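Local coordinates for protein arylamine n-acetyltransferase NAT (Mycobacterium tuberculosis, PDB 4BGF) that probably catalyses the transfer of an acetyl group from acetyl-CoA to the amino group of arylamines, at residues V24-V29 against P135-R140; G85-R90 against G114-G119; F91-V96 against Q108-L113; L141-V146 against L156-D161; G162-A167 against L176-T181. All coordinates share one frame; numbering follows the deposited sequence.

Contact 1 (V24-V29 against P135-R140); sequences VLQDLV and PTSPLR
The flat carboxamide of Gln26 meets Thr136, Ser137 and Pro138 along the loop that leads into strand 139-140. Pro138 CD lies over one face of the amide, 3.9 Å from Gln26 CD and 3.8 Å from Gln26 NE2. Thr136 O lies in the amide plane, at the NH2 edge, and takes a hydrogen bond from Gln26 NE2 at 3.2 Å. The N-H...O angle is 143°, so the bond is somewhat bent. At the other edge Ser137 OG donates to Gln26 OE1 over 3.1 Å, in the carbonyl plane and on a lone pair. Gln26 CG is anti to the backbone N (chi1 164°), and a bend at chi2 (74°) turns CD toward the 136-138 loop.

Apolar packing flanks these bonds. Leu25 and Pro138 run alongside each other in opposite senses, with Leu25 CD2 at 3.6 Å from Pro138 CG. Val29 CG1 sets a methyl 3.5 Å from Thr136 O, the oxygen that accepts from Gln26. Leu25 and Val29 also touch Val126 of strand 124-126, so this face of helix 22-35 packs on both the loop and the sheet.

Ser137 OG also bonds to Thr150 N, and Thr136 OG1 to Thr150 OG1. A hydroxyl donor at OE1 and a carbonyl acceptor at NE2 distinguish the two ends of the Gln26 amide and should hold its rotation.

Contact 2 (G85-R90 against G114-G119); sequences GYRVRR and GVTFPG
Tyr86 packs tightly against Val115 and Phe117 on the inner side of this strand pair. Its CD2 is 3.5 Å from Val115 CG1 and 3.8 Å from Phe117 CB. The Tyr86 and Phe117 side chains run alongside each other in the same direction, with ring planes at 64°. The Tyr86 hydroxyl bonds to Thr21 O, beside helix 22-35. Val88 shares this face with Val115, and Leu81 of helix 70-83 touches all three of Tyr86, Val88 and Val115.

The backbones form an antiparallel pair in the larger sheet of the protein. Arg87 with Thr116 and Arg89 with Gly114 are hydrogen-bonded pairs, and Val88 with Val115 is a non-hydrogen-bonded pair between them. Arg87 N gives Thr116 O a bond of 2.9 Å, and Gly114 N gives Arg89 O another of 2.9 Å. Just before the strand, Gly85 ends helix 70-83 in a Schellman motif.

The face with Arg87, Arg89 and Thr116 is looser and more exposed. Thr116 OG1 comes within 3.2 Å of Arg87 CB. Past that point the Arg87 chain bends at chi2 and turns off from Thr116. Arg89 NH1 lies 3.4 Å above the Arg87 guanidinium plane, offset toward its rim. The Arg89 chain itself has Thr183 and Cys123 among its neighbours.

Contact 3 (F91-V96 against Q108-L113); sequences FAARVV and QTHTLL
His110 of this antiparallel strand pair, with Cys70 and Asp127, fits the Cys-His-Asp catalytic triad known from the arylamine N-acetyltransferase family. His110 is part of a classic beta bulge, in which Thr109 and His110 both face Ala93. Ala93 N donates to His110 O at 2.7 Å, and His110 N returns a bond to Ala93 O at 3.0 Å. His110 CG is anti to the backbone N (chi1 -175°), 4.2 Å from Ala93 CB. That methyl meets the ring edge, near its plane, 3.7 Å from His110 CD2. Val95 CG2 packs on His110 CB.

Phe91 O is gripped twice. Thr111 OG1 donates to it over 2.7 Å, while Leu112 N reaches it from the opposite face of its plane. Leu112 CD2 touches both Phe91 CB at 3.9 Å and Ala93 CB at 3.8 Å. The Arg94 guanidinium stacks on the Gln108 side chain, with planes 14° apart. Gln108 CG lies 3.5 Å above the centre of the guanidinium plane, and Arg94 NH1 bonds to Pro106 O. A water joins Val95 N to Thr109 OG1.

His110 NE2 bonds to Asp127 OD2, and Phe130 meets the His110 ring edge-to-face. Helix 70-83 covers the Thr111 side through Cys70 and Phe71. Tyr177 of strand 173-179 packs on Ala93, His110 and Leu112.

Contact 4 (L141-V146 against L156-D161); sequences LETGAV and LEDRVD
Gly144 N gives Leu156 O a hydrogen bond of 2.8 Å, nearly along the C=O axis, although the N-H...O angle is a bent 144°. Thr143 CA adds a CA-H...O contact to the same oxygen at 3.2 Å. The backbone turns through positive phi at Gly144, where glycine is readily tolerated.

The apolar contact pairs two leucines. Leu156 CD1 lies 3.8 Å from Leu141 CA and 4.4 Å from Leu141 CD1. Beyond this contact Leu156 also touches Phe179 of strand 173-179.

Other contacts set carbon against oxygen. Leu156 CB is 3.7 Å from Glu142 O. Thr143 CG2, anti to the carbonyl carbon of its own residue, reaches Asp158 OD1 at 3.4 Å; this is a methyl against a carboxylate oxygen. Glu157 bends at chi2 (-80°), and its OE1 comes to 3.4 Å from Gly144 CA.

The contact lies at the surface and lays the loop 141-146 beside the outermost strand 154-159 of the sheet. Phe163 of the next strand touches both Thr143 and Asp158. Leu156 O is thus met by both an N-H and a CA-H from the loop. Glu157 OE2 forms a salt bridge with Arg155 NE, and that positive charge would partly offset the carboxylate beside Gly144.

Contact 5 (G162-A167 against L176-T181); sequences GFVLQA and LYEFTT
Leu165 and Tyr177 form the centre of this beta hairpin, made by strands 162-168 and 173-179. Their side chains extend alongside each other in one direction. Leu165 CB sits over one face of the Tyr177 ring, 4.1 Å from its centroid and offset toward the rim, in a CH-pi contact. Leu165 CD2 reaches the far end of the ring, 3.4 Å from Tyr177 OH.

On the same face Phe163 CB packs on the far end of the Phe179 ring, 4.1 Å from CZ. Toward the turn, Leu176 CD1 touches both Leu165 CD2 at 3.8 Å and Ala167 CB at 3.9 Å. On the opposite face of the sheet, Val164 CG1 meets Glu178 CB at 3.7 Å.

Backbone bonds set this register. Phe163 and Phe179 form a hydrogen-bonded pair, with bonds both ways. Leu165 N donates to Tyr177 O, and Leu176 N to Leu165 O.

Leu125 of strand 124-126 touches Leu165, Tyr177 and Phe179. The Tyr177 side chain also touches His110 and Asp127 of the probable catalytic triad, and Phe130 meets its ring edge-to-face. At the open end of the hairpin, Gly162 CA lies 3.4 Å from Phe179 O.

From the N terminus, helix 22-35 enters first. Contact 1 closes the longest loop, joining that helix to the segment before and into strand 139-140. Contacts 2 and 3 are nested inside it, with contact 3 inside contact 2; both use strands 87-95 and 110-116. Contacts 4 and 5 follow in series and do not cross the others. Contact 4 closes the loop between strands 139-140 and 154-159, and contact 5 closes the hairpin of strands 162-168 and 173-179. All five reach the same seven-stranded antiparallel sheet. Contacts 3 and 5 meet through neighbouring strands, where Arg94 N probably bonds to Glu178 O. Contacts 4 and 5 meet where Val164 N probably bonds to Glu157 O.

Contact 1 (V24-V29 against P135-R140)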
# COMPACT_ATOMS: atom_id res chain seq x y z
N VAL A 24 -8.62 -16.68 -5.01
CA VAL A 24 -7.36 -16.26 -5.56
C VAL A 24 -7.15 -14.76 -5.27
O VAL A 24 -6.03 -14.32 -5.03
CB VAL A 24 -7.33 -16.58 -7.05
CG1 VAL A 24 -6.13 -15.96 -7.70
CG2 VAL A 24 -7.30 -18.08 -7.21
N LEU A 25 -8.21 -13.97 -5.25
CA LEU A 25 -8.04 -12.56 -4.99
C LEU A 25 -7.59 -12.38 -3.53
O LEU A 25 -6.69 -11.62 -3.24
CB LEU A 25 -9.33 -11.78 -5.30
CG LEU A 25 -9.28 -10.26 -5.09
CD1 LEU A 25 -8.36 -9.57 -6.09
CD2 LEU A 25 -10.68 -9.68 -5.14
N GLN A 26 -8.21 -13.13 -2.63
CA GLN A 26 -7.86 -13.07 -1.22
C GLN A 26 -6.40 -13.52 -0.97
O GLN A 26 -5.66 -12.86 -0.25
CB GLN A 26 -8.87 -13.91 -0.41
CG GLN A 26 -8.47 -14.29 1.01
CD GLN A 26 -8.54 -13.15 2.00
OE1 GLN A 26 -9.49 -13.03 2.76
NE2 GLN A 26 -7.53 -12.32 2.01
N ASP A 27 -5.99 -14.63 -1.59
CA ASP A 27 -4.65 -15.19 -1.40
C ASP A 27 -3.53 -14.31 -1.95
O ASP A 27 -2.41 -14.26 -1.41
CB ASP A 27 -4.55 -16.58 -2.05
CG ASP A 27 -5.46 -17.61 -1.39
OD1 ASP A 27 -6.16 -17.26 -0.41
OD2 ASP A 27 -5.46 -18.77 -1.85
N LEU A 28 -3.81 -13.67 -3.07
CA LEU A 28 -2.82 -12.84 -3.69
C LEU A 28 -2.56 -11.63 -2.85
O LEU A 28 -1.42 -11.25 -2.67
CB LEU A 28 -3.25 -12.42 -5.07
CG LEU A 28 -3.05 -13.49 -6.11
CD1 LEU A 28 -3.71 -12.99 -7.36
CD2 LEU A 28 -1.57 -13.75 -6.35
N VAL A 29 -3.64 -11.05 -2.33
CA VAL A 29 -3.56 -9.90 -1.44
C VAL A 29 -2.74 -10.22 -0.18
O VAL A 29 -1.87 -9.45 0.20
CB VAL A 29 -4.98 -9.39 -1.07
CG1 VAL A 29 -4.97 -8.52 0.16
CG2 VAL A 29 -5.59 -8.56 -2.23
N PRO A 135 -6.18 -2.62 4.01
CA PRO A 135 -7.00 -3.82 4.25
C PRO A 135 -6.33 -5.09 3.73
O PRO A 135 -5.58 -5.05 2.76
CB PRO A 135 -8.27 -3.54 3.44
CG PRO A 135 -7.83 -2.55 2.44
CD PRO A 135 -6.87 -1.69 3.10
N THR A 136 -6.63 -6.22 4.36
CA THR A 136 -5.89 -7.47 4.16
C THR A 136 -6.79 -8.52 3.47
O THR A 136 -6.36 -9.63 3.19
CB THR A 136 -5.37 -7.96 5.54
OG1 THR A 136 -6.48 -8.13 6.41
CG2 THR A 136 -4.47 -6.94 6.18
N SER A 137 -8.05 -8.16 3.20
CA SER A 137 -9.00 -9.03 2.52
C SER A 137 -9.72 -8.18 1.51
O SER A 137 -9.93 -6.99 1.75
CB SER A 137 -10.06 -9.61 3.48
OG SER A 137 -9.45 -10.42 4.44
N PRO A 138 -10.11 -8.76 0.37
CA PRO A 138 -11.00 -8.01 -0.51
C PRO A 138 -12.23 -7.58 0.27
O PRO A 138 -12.69 -8.32 1.14
CB PRO A 138 -11.40 -9.04 -1.57
CG PRO A 138 -10.28 -10.02 -1.57
CD PRO A 138 -9.76 -10.09 -0.17
N LEU A 139 -12.74 -6.40 -0.02
CA LEU A 139 -13.96 -5.93 0.61
C LEU A 139 -15.06 -5.67 -0.41
O LEU A 139 -14.90 -4.83 -1.31
CB LEU A 139 -13.71 -4.64 1.39
CG LEU A 139 -12.64 -4.77 2.45
CD1 LEU A 139 -12.33 -3.39 2.96
CD2 LEU A 139 -13.07 -5.71 3.59
N ARG A 140 -16.18 -6.37 -0.24
CA ARG A 140 -17.42 -6.10 -0.97
C ARG A 140 -17.77 -4.62 -0.81
O ARG A 140 -17.75 -4.09 0.29
CB ARG A 140 -18.54 -7.01 -0.45
CG ARG A 140 -19.93 -6.84 -1.08
CD ARG A 140 -19.95 -7.09 -2.59
NE ARG A 140 -19.56 -8.45 -2.95
CZ ARG A 140 -20.40 -9.44 -3.26
NH1 ARG A 140 -21.71 -9.25 -3.27
NH2 ARG A 140 -19.92 -10.63 -3.57

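Contact 2 (G85-R90 against G114-G119)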
# COMPACT_ATOMS: atom_id res chain seq x y z
N GLY A 85 -7.48 -12.00 -15.85
CA GLY A 85 -8.90 -11.98 -16.20
C GLY A 85 -9.85 -11.26 -15.24
O GLY A 85 -11.05 -11.44 -15.35
N TYR A 86 -9.32 -10.46 -14.31
CA TYR A 86 -10.17 -9.62 -13.46
C TYR A 86 -10.45 -8.32 -14.22
O TYR A 86 -9.69 -7.96 -15.10
CB TYR A 86 -9.50 -9.30 -12.12
CG TYR A 86 -9.24 -10.47 -11.19
CD1 TYR A 86 -8.17 -11.34 -11.40
CD2 TYR A 86 -10.04 -10.69 -10.09
CE1 TYR A 86 -7.91 -12.37 -10.56
CE2 TYR A 86 -9.79 -11.76 -9.25
CZ TYR A 86 -8.72 -12.59 -9.49
OH TYR A 86 -8.47 -13.64 -8.66
N ARG A 87 -11.53 -7.64 -13.88
CA ARG A 87 -11.80 -6.32 -14.43
C ARG A 87 -11.39 -5.30 -13.41
O ARG A 87 -11.94 -5.27 -12.33
CB ARG A 87 -13.28 -6.13 -14.74
CG ARG A 87 -13.64 -4.72 -15.16
CD ARG A 87 -13.70 -4.59 -16.65
NE ARG A 87 -14.38 -3.38 -17.07
CZ ARG A 87 -15.67 -3.12 -16.85
NH1 ARG A 87 -16.44 -3.98 -16.20
NH2 ARG A 87 -16.18 -1.98 -17.29
N VAL A 88 -10.42 -4.45 -13.77
CA VAL A 88 -9.83 -3.51 -12.83
C VAL A 88 -10.11 -2.05 -13.19
O VAL A 88 -9.71 -1.58 -14.23
CB VAL A 88 -8.28 -3.69 -12.76
CG1 VAL A 88 -7.64 -2.82 -11.65
CG2 VAL A 88 -7.89 -5.16 -12.60
N ARG A 89 -10.79 -1.34 -12.29
CA ARG A 89 -11.01 0.10 -12.39
C ARG A 89 -10.21 0.80 -11.31
O ARG A 89 -10.36 0.50 -10.14
CB ARG A 89 -12.50 0.39 -12.20
CG ARG A 89 -13.40 -0.18 -13.31
CD ARG A 89 -14.78 0.38 -13.28
NE ARG A 89 -15.61 -0.11 -12.18
CZ ARG A 89 -16.33 -1.23 -12.22
NH1 ARG A 89 -16.33 -2.01 -13.29
NH2 ARG A 89 -17.05 -1.59 -11.16
N ARG A 90 -9.34 1.74 -11.67
CA ARG A 90 -8.54 2.41 -10.66
C ARG A 90 -9.22 3.68 -10.11
O ARG A 90 -9.69 4.52 -10.89
CB ARG A 90 -7.20 2.76 -11.26
CG ARG A 90 -6.41 1.55 -11.61
CD ARG A 90 -5.31 1.88 -12.56
NE ARG A 90 -4.52 0.71 -12.94
CZ ARG A 90 -3.62 0.11 -12.18
NH1 ARG A 90 -3.39 0.51 -10.94
NH2 ARG A 90 -2.96 -0.91 -12.64
N GLY A 114 -11.09 -1.04 -7.80
CA GLY A 114 -12.40 -1.68 -7.75
C GLY A 114 -12.42 -2.84 -8.74
O GLY A 114 -12.33 -2.61 -9.94
N VAL A 115 -12.55 -4.06 -8.24
CA VAL A 115 -12.30 -5.26 -9.02
C VAL A 115 -13.59 -6.08 -9.16
O VAL A 115 -14.32 -6.23 -8.19
CB VAL A 115 -11.14 -6.11 -8.38
CG1 VAL A 115 -11.14 -7.56 -8.84
CG2 VAL A 115 -9.79 -5.47 -8.67
N THR A 116 -13.87 -6.54 -10.38
CA THR A 116 -14.89 -7.57 -10.61
C THR A 116 -14.25 -8.77 -11.29
O THR A 116 -13.11 -8.71 -11.74
CB THR A 116 -16.10 -7.08 -11.43
OG1 THR A 116 -15.66 -6.60 -12.71
CG2 THR A 116 -16.83 -6.00 -10.69
N PHE A 117 -14.98 -9.88 -11.30
CA PHE A 117 -14.53 -11.15 -11.85
C PHE A 117 -15.80 -11.95 -12.13
O PHE A 117 -16.89 -11.50 -11.77
CB PHE A 117 -13.54 -11.90 -10.90
CG PHE A 117 -14.04 -12.07 -9.51
CD1 PHE A 117 -13.89 -11.06 -8.60
CD2 PHE A 117 -14.69 -13.21 -9.14
CE1 PHE A 117 -14.37 -11.19 -7.32
CE2 PHE A 117 -15.17 -13.35 -7.86
CZ PHE A 117 -15.01 -12.34 -6.95
N PRO A 118 -15.67 -13.11 -12.79
CA PRO A 118 -16.83 -13.91 -13.19
C PRO A 118 -17.70 -14.34 -12.03
O PRO A 118 -17.22 -14.90 -11.06
CB PRO A 118 -16.19 -15.12 -13.86
CG PRO A 118 -14.99 -14.59 -14.44
CD PRO A 118 -14.45 -13.63 -13.43
N GLY A 119 -18.98 -14.06 -12.14
CA GLY A 119 -19.90 -14.43 -11.10
C GLY A 119 -19.70 -13.65 -9.82
O GLY A 119 -20.25 -14.01 -8.80

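Contact 3 (F91-V96 against Q108-L113)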
# COMPACT_ATOMS: atom_id res chain seq x y z
N PHE A 91 -9.24 3.82 -8.77
CA PHE A 91 -9.90 4.92 -8.07
C PHE A 91 -8.90 5.85 -7.40
O PHE A 91 -7.80 5.41 -7.05
CB PHE A 91 -10.84 4.39 -6.97
CG PHE A 91 -11.94 3.50 -7.47
CD1 PHE A 91 -12.55 3.73 -8.71
CD2 PHE A 91 -12.37 2.42 -6.73
CE1 PHE A 91 -13.56 2.92 -9.18
CE2 PHE A 91 -13.38 1.59 -7.19
CZ PHE A 91 -13.97 1.84 -8.42
N ALA A 92 -9.28 7.12 -7.22
CA ALA A 92 -8.48 8.09 -6.47
C ALA A 92 -9.07 8.30 -5.08
O ALA A 92 -10.26 8.15 -4.90
CB ALA A 92 -8.44 9.39 -7.20
N ALA A 93 -8.24 8.65 -4.10
CA ALA A 93 -8.73 8.87 -2.74
C ALA A 93 -7.96 9.94 -1.95
O ALA A 93 -6.78 10.17 -2.19
CB ALA A 93 -8.71 7.55 -2.01
N ARG A 94 -8.62 10.56 -0.98
CA ARG A 94 -7.97 11.52 -0.10
C ARG A 94 -7.87 10.90 1.27
O ARG A 94 -8.87 10.46 1.83
CB ARG A 94 -8.75 12.84 0.01
CG ARG A 94 -9.20 13.45 -1.29
CD ARG A 94 -10.00 14.67 -0.99
NE ARG A 94 -10.65 15.19 -2.18
CZ ARG A 94 -10.08 15.97 -3.09
NH1 ARG A 94 -8.81 16.36 -3.00
NH2 ARG A 94 -10.81 16.35 -4.13
N VAL A 95 -6.67 10.91 1.82
CA VAL A 95 -6.40 10.29 3.11
C VAL A 95 -6.74 11.27 4.23
O VAL A 95 -6.11 12.32 4.35
CB VAL A 95 -4.91 9.87 3.20
CG1 VAL A 95 -4.62 9.20 4.52
CG2 VAL A 95 -4.57 8.94 2.07
N VAL A 96 -7.75 10.93 5.02
CA VAL A 96 -8.15 11.75 6.15
C VAL A 96 -7.84 11.11 7.53
O VAL A 96 -8.29 11.63 8.56
CB VAL A 96 -9.64 12.13 6.07
CG1 VAL A 96 -9.91 13.00 4.85
CG2 VAL A 96 -10.49 10.89 6.05
N GLN A 108 -5.89 14.45 -3.68
CA GLN A 108 -6.17 13.06 -4.06
C GLN A 108 -4.94 12.29 -4.41
O GLN A 108 -4.68 12.08 -5.57
CB GLN A 108 -7.13 13.01 -5.23
CG GLN A 108 -8.53 13.23 -4.78
CD GLN A 108 -9.48 13.20 -5.91
OE1 GLN A 108 -9.17 13.67 -7.00
NE2 GLN A 108 -10.65 12.63 -5.68
N THR A 109 -4.17 11.91 -3.41
CA THR A 109 -2.86 11.32 -3.63
C THR A 109 -2.83 9.90 -3.08
O THR A 109 -1.78 9.36 -2.78
CB THR A 109 -1.71 12.15 -2.96
OG1 THR A 109 -1.99 12.37 -1.58
CG2 THR A 109 -1.51 13.50 -3.64
N HIS A 110 -4.01 9.33 -2.89
CA HIS A 110 -4.15 7.91 -2.70
C HIS A 110 -4.92 7.26 -3.88
O HIS A 110 -5.72 7.91 -4.55
CB HIS A 110 -4.82 7.60 -1.37
CG HIS A 110 -4.89 6.15 -1.06
ND1 HIS A 110 -3.76 5.37 -0.95
CD2 HIS A 110 -5.94 5.32 -0.90
CE1 HIS A 110 -4.11 4.12 -0.71
NE2 HIS A 110 -5.43 4.07 -0.66
N THR A 111 -4.64 6.00 -4.15
CA THR A 111 -5.29 5.28 -5.20
C THR A 111 -5.52 3.88 -4.70
O THR A 111 -4.68 3.33 -3.99
CB THR A 111 -4.44 5.29 -6.49
OG1 THR A 111 -5.19 4.75 -7.59
CG2 THR A 111 -3.17 4.52 -6.34
N LEU A 112 -6.69 3.34 -5.01
CA LEU A 112 -7.04 1.96 -4.73
C LEU A 112 -7.69 1.35 -6.01
O LEU A 112 -7.69 1.98 -7.07
CB LEU A 112 -8.00 1.89 -3.54
CG LEU A 112 -9.36 2.61 -3.72
CD1 LEU A 112 -10.40 1.97 -2.91
CD2 LEU A 112 -9.32 4.12 -3.40
N LEU A 113 -8.28 0.16 -5.90
CA LEU A 113 -8.86 -0.58 -7.04
C LEU A 113 -10.26 -1.01 -6.75
O LEU A 113 -10.58 -1.32 -5.61
CB LEU A 113 -8.09 -1.86 -7.34
CG LEU A 113 -6.59 -1.70 -7.45
CD1 LEU A 113 -5.97 -3.08 -7.66
CD2 LEU A 113 -6.22 -0.70 -8.54
O HOH W 1 -4.34 12.34 0.51

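Contact 4 (L141-V146 against L156-D161)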
# COMPACT_ATOMS: atom_id res chain seq x y z
N LEU A 141 -18.04 -3.97 -1.92
CA LEU A 141 -18.30 -2.55 -1.96
C LEU A 141 -19.76 -2.26 -1.63
O LEU A 141 -20.56 -2.06 -2.53
CB LEU A 141 -17.95 -2.06 -3.36
CG LEU A 141 -18.32 -0.69 -3.91
CD1 LEU A 141 -17.65 0.48 -3.22
CD2 LEU A 141 -17.95 -0.71 -5.35
N GLU A 142 -20.09 -2.30 -0.35
CA GLU A 142 -21.45 -2.03 0.12
C GLU A 142 -21.33 -1.29 1.43
O GLU A 142 -20.43 -1.56 2.22
CB GLU A 142 -22.25 -3.34 0.31
CG GLU A 142 -21.61 -4.39 1.25
CD GLU A 142 -22.54 -5.53 1.65
OE1 GLU A 142 -23.76 -5.29 1.80
OE2 GLU A 142 -22.04 -6.66 1.85
N THR A 143 -22.24 -0.37 1.68
CA THR A 143 -22.12 0.45 2.87
C THR A 143 -22.66 -0.27 4.12
O THR A 143 -23.34 -1.30 4.03
CB THR A 143 -22.78 1.82 2.67
OG1 THR A 143 -24.11 1.66 2.18
CG2 THR A 143 -21.98 2.59 1.67
N GLY A 144 -22.31 0.27 5.28
CA GLY A 144 -22.85 -0.18 6.54
C GLY A 144 -22.34 -1.52 7.01
O GLY A 144 -21.85 -1.63 8.13
N ALA A 145 -22.50 -2.53 6.17
CA ALA A 145 -22.25 -3.90 6.56
C ALA A 145 -20.86 -4.02 7.12
O ALA A 145 -19.91 -3.56 6.52
CB ALA A 145 -22.41 -4.81 5.37
N VAL A 146 -20.74 -4.59 8.31
CA VAL A 146 -19.44 -4.74 8.93
C VAL A 146 -18.79 -5.90 8.23
O VAL A 146 -19.42 -6.93 8.04
CB VAL A 146 -19.56 -5.00 10.42
CG1 VAL A 146 -18.23 -5.38 10.99
CG2 VAL A 146 -20.12 -3.77 11.12
N LEU A 156 -17.43 0.25 4.96
CA LEU A 156 -17.62 1.41 4.07
C LEU A 156 -18.88 2.13 4.51
O LEU A 156 -19.85 1.49 4.88
CB LEU A 156 -17.81 0.96 2.63
CG LEU A 156 -16.57 0.50 1.88
CD1 LEU A 156 -16.86 -0.69 1.00
CD2 LEU A 156 -16.01 1.60 1.07
N GLU A 157 -18.87 3.45 4.46
CA GLU A 157 -20.03 4.24 4.84
C GLU A 157 -20.25 5.26 3.75
O GLU A 157 -19.33 5.59 3.01
CB GLU A 157 -19.86 4.89 6.22
CG GLU A 157 -19.75 3.87 7.40
CD GLU A 157 -21.09 3.31 7.90
OE1 GLU A 157 -21.97 3.04 7.06
OE2 GLU A 157 -21.25 3.10 9.13
N ASP A 158 -21.49 5.69 3.58
CA ASP A 158 -21.82 6.67 2.56
C ASP A 158 -21.39 8.04 3.04
O ASP A 158 -21.37 8.32 4.24
CB ASP A 158 -23.33 6.68 2.29
CG ASP A 158 -23.69 6.21 0.88
OD1 ASP A 158 -22.90 5.52 0.23
OD2 ASP A 158 -24.81 6.53 0.44
N ARG A 159 -21.04 8.88 2.07
CA ARG A 159 -20.77 10.30 2.26
C ARG A 159 -21.40 11.00 1.04
O ARG A 159 -21.85 10.32 0.12
CB ARG A 159 -19.26 10.53 2.35
N VAL A 160 -21.47 12.33 1.02
CA VAL A 160 -21.97 13.05 -0.16
C VAL A 160 -21.19 12.71 -1.43
O VAL A 160 -20.03 13.09 -1.57
CB VAL A 160 -21.96 14.60 -0.00
CG1 VAL A 160 -23.10 15.04 0.86
CG2 VAL A 160 -20.62 15.11 0.56
N ASP A 161 -21.85 11.99 -2.33
CA ASP A 161 -21.29 11.53 -3.60
C ASP A 161 -20.12 10.56 -3.52
O ASP A 161 -19.56 10.19 -4.55
CB ASP A 161 -20.87 12.71 -4.48
CG ASP A 161 -22.04 13.41 -5.08
OD1 ASP A 161 -23.17 12.90 -4.92
OD2 ASP A 161 -21.84 14.45 -5.73

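Contact 5 (G162-A167 against L176-T181)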
# COMPACT_ATOMS: atom_id res chain seq x y z
N GLY A 162 -19.77 10.12 -2.32
CA GLY A 162 -18.70 9.17 -2.16
C GLY A 162 -18.97 8.13 -1.10
O GLY A 162 -20.09 7.96 -0.68
N PHE A 163 -17.92 7.42 -0.73
CA PHE A 163 -17.92 6.47 0.36
C PHE A 163 -16.68 6.77 1.23
O PHE A 163 -15.80 7.55 0.84
CB PHE A 163 -17.90 5.03 -0.19
CG PHE A 163 -19.01 4.72 -1.15
CD1 PHE A 163 -20.23 4.25 -0.69
CD2 PHE A 163 -18.86 4.93 -2.51
CE1 PHE A 163 -21.28 3.98 -1.57
CE2 PHE A 163 -19.91 4.66 -3.40
CZ PHE A 163 -21.12 4.19 -2.92
N VAL A 164 -16.63 6.21 2.43
CA VAL A 164 -15.41 6.28 3.24
C VAL A 164 -15.09 4.90 3.72
O VAL A 164 -15.98 4.13 4.08
CB VAL A 164 -15.50 7.27 4.47
CG1 VAL A 164 -15.60 8.69 4.02
CG2 VAL A 164 -16.64 6.96 5.35
N LEU A 165 -13.80 4.59 3.71
CA LEU A 165 -13.32 3.32 4.21
C LEU A 165 -12.89 3.44 5.67
O LEU A 165 -12.03 4.24 5.99
CB LEU A 165 -12.15 2.81 3.37
CG LEU A 165 -11.78 1.41 3.85
CD1 LEU A 165 -12.61 0.38 3.14
CD2 LEU A 165 -10.37 1.16 3.61
N GLN A 166 -13.48 2.58 6.52
CA GLN A 166 -13.21 2.52 7.96
C GLN A 166 -12.61 1.20 8.41
O GLN A 166 -12.95 0.16 7.87
CB GLN A 166 -14.50 2.78 8.76
CG GLN A 166 -14.91 4.24 8.68
CD GLN A 166 -16.14 4.60 9.46
OE1 GLN A 166 -17.05 3.79 9.61
NE2 GLN A 166 -16.19 5.84 9.93
N ALA A 167 -11.68 1.27 9.36
CA ALA A 167 -11.13 0.10 10.05
C ALA A 167 -11.43 0.13 11.55
O ALA A 167 -11.38 1.19 12.17
CB ALA A 167 -9.65 0.03 9.87
N LEU A 176 -10.06 5.92 7.33
CA LEU A 176 -8.77 5.89 6.66
C LEU A 176 -8.70 6.90 5.53
O LEU A 176 -7.82 7.77 5.51
CB LEU A 176 -8.50 4.48 6.16
CG LEU A 176 -8.68 3.46 7.29
CD1 LEU A 176 -8.47 2.07 6.75
CD2 LEU A 176 -7.75 3.73 8.48
N TYR A 177 -9.65 6.80 4.62
CA TYR A 177 -9.71 7.67 3.47
C TYR A 177 -11.10 7.76 2.86
O TYR A 177 -11.99 6.98 3.19
CB TYR A 177 -8.70 7.22 2.42
CG TYR A 177 -8.85 5.79 1.93
CD1 TYR A 177 -9.89 5.41 1.10
CD2 TYR A 177 -7.92 4.85 2.26
CE1 TYR A 177 -10.01 4.15 0.65
CE2 TYR A 177 -8.03 3.58 1.81
CZ TYR A 177 -9.07 3.24 1.00
OH TYR A 177 -9.15 1.95 0.53
N GLU A 178 -11.26 8.73 1.98
CA GLU A 178 -12.52 8.96 1.29
C GLU A 178 -12.30 8.94 -0.24
O GLU A 178 -11.27 9.41 -0.73
CB GLU A 178 -13.15 10.28 1.76
CG GLU A 178 -12.26 11.49 1.57
CD GLU A 178 -12.70 12.68 2.39
OE1 GLU A 178 -13.83 12.66 2.91
OE2 GLU A 178 -11.91 13.64 2.51
N PHE A 179 -13.25 8.37 -0.97
CA PHE A 179 -13.11 8.18 -2.41
C PHE A 179 -14.44 8.18 -3.15
O PHE A 179 -15.50 8.03 -2.54
CB PHE A 179 -12.36 6.88 -2.71
CG PHE A 179 -13.12 5.63 -2.32
CD1 PHE A 179 -13.21 5.25 -0.99
CD2 PHE A 179 -13.73 4.84 -3.28
CE1 PHE A 179 -13.88 4.12 -0.62
CE2 PHE A 179 -14.42 3.70 -2.91
CZ PHE A 179 -14.49 3.33 -1.58
N THR A 180 -14.37 8.37 -4.47
CA THR A 180 -15.50 8.11 -5.35
C THR A 180 -15.14 6.97 -6.26
O THR A 180 -13.98 6.65 -6.40
CB THR A 180 -15.90 9.32 -6.22
OG1 THR A 180 -14.90 9.55 -7.21
CG2 THR A 180 -16.07 10.57 -5.36
N THR A 181 -16.14 6.37 -6.89
CA THR A 181 -15.90 5.25 -7.81
C THR A 181 -15.80 5.71 -9.25
O THR A 181 -16.21 5.01 -10.17
CB THR A 181 -17.01 4.21 -7.73
OG1 THR A 181 -18.27 4.87 -7.78
CG2 THR A 181 -16.85 3.41 -6.47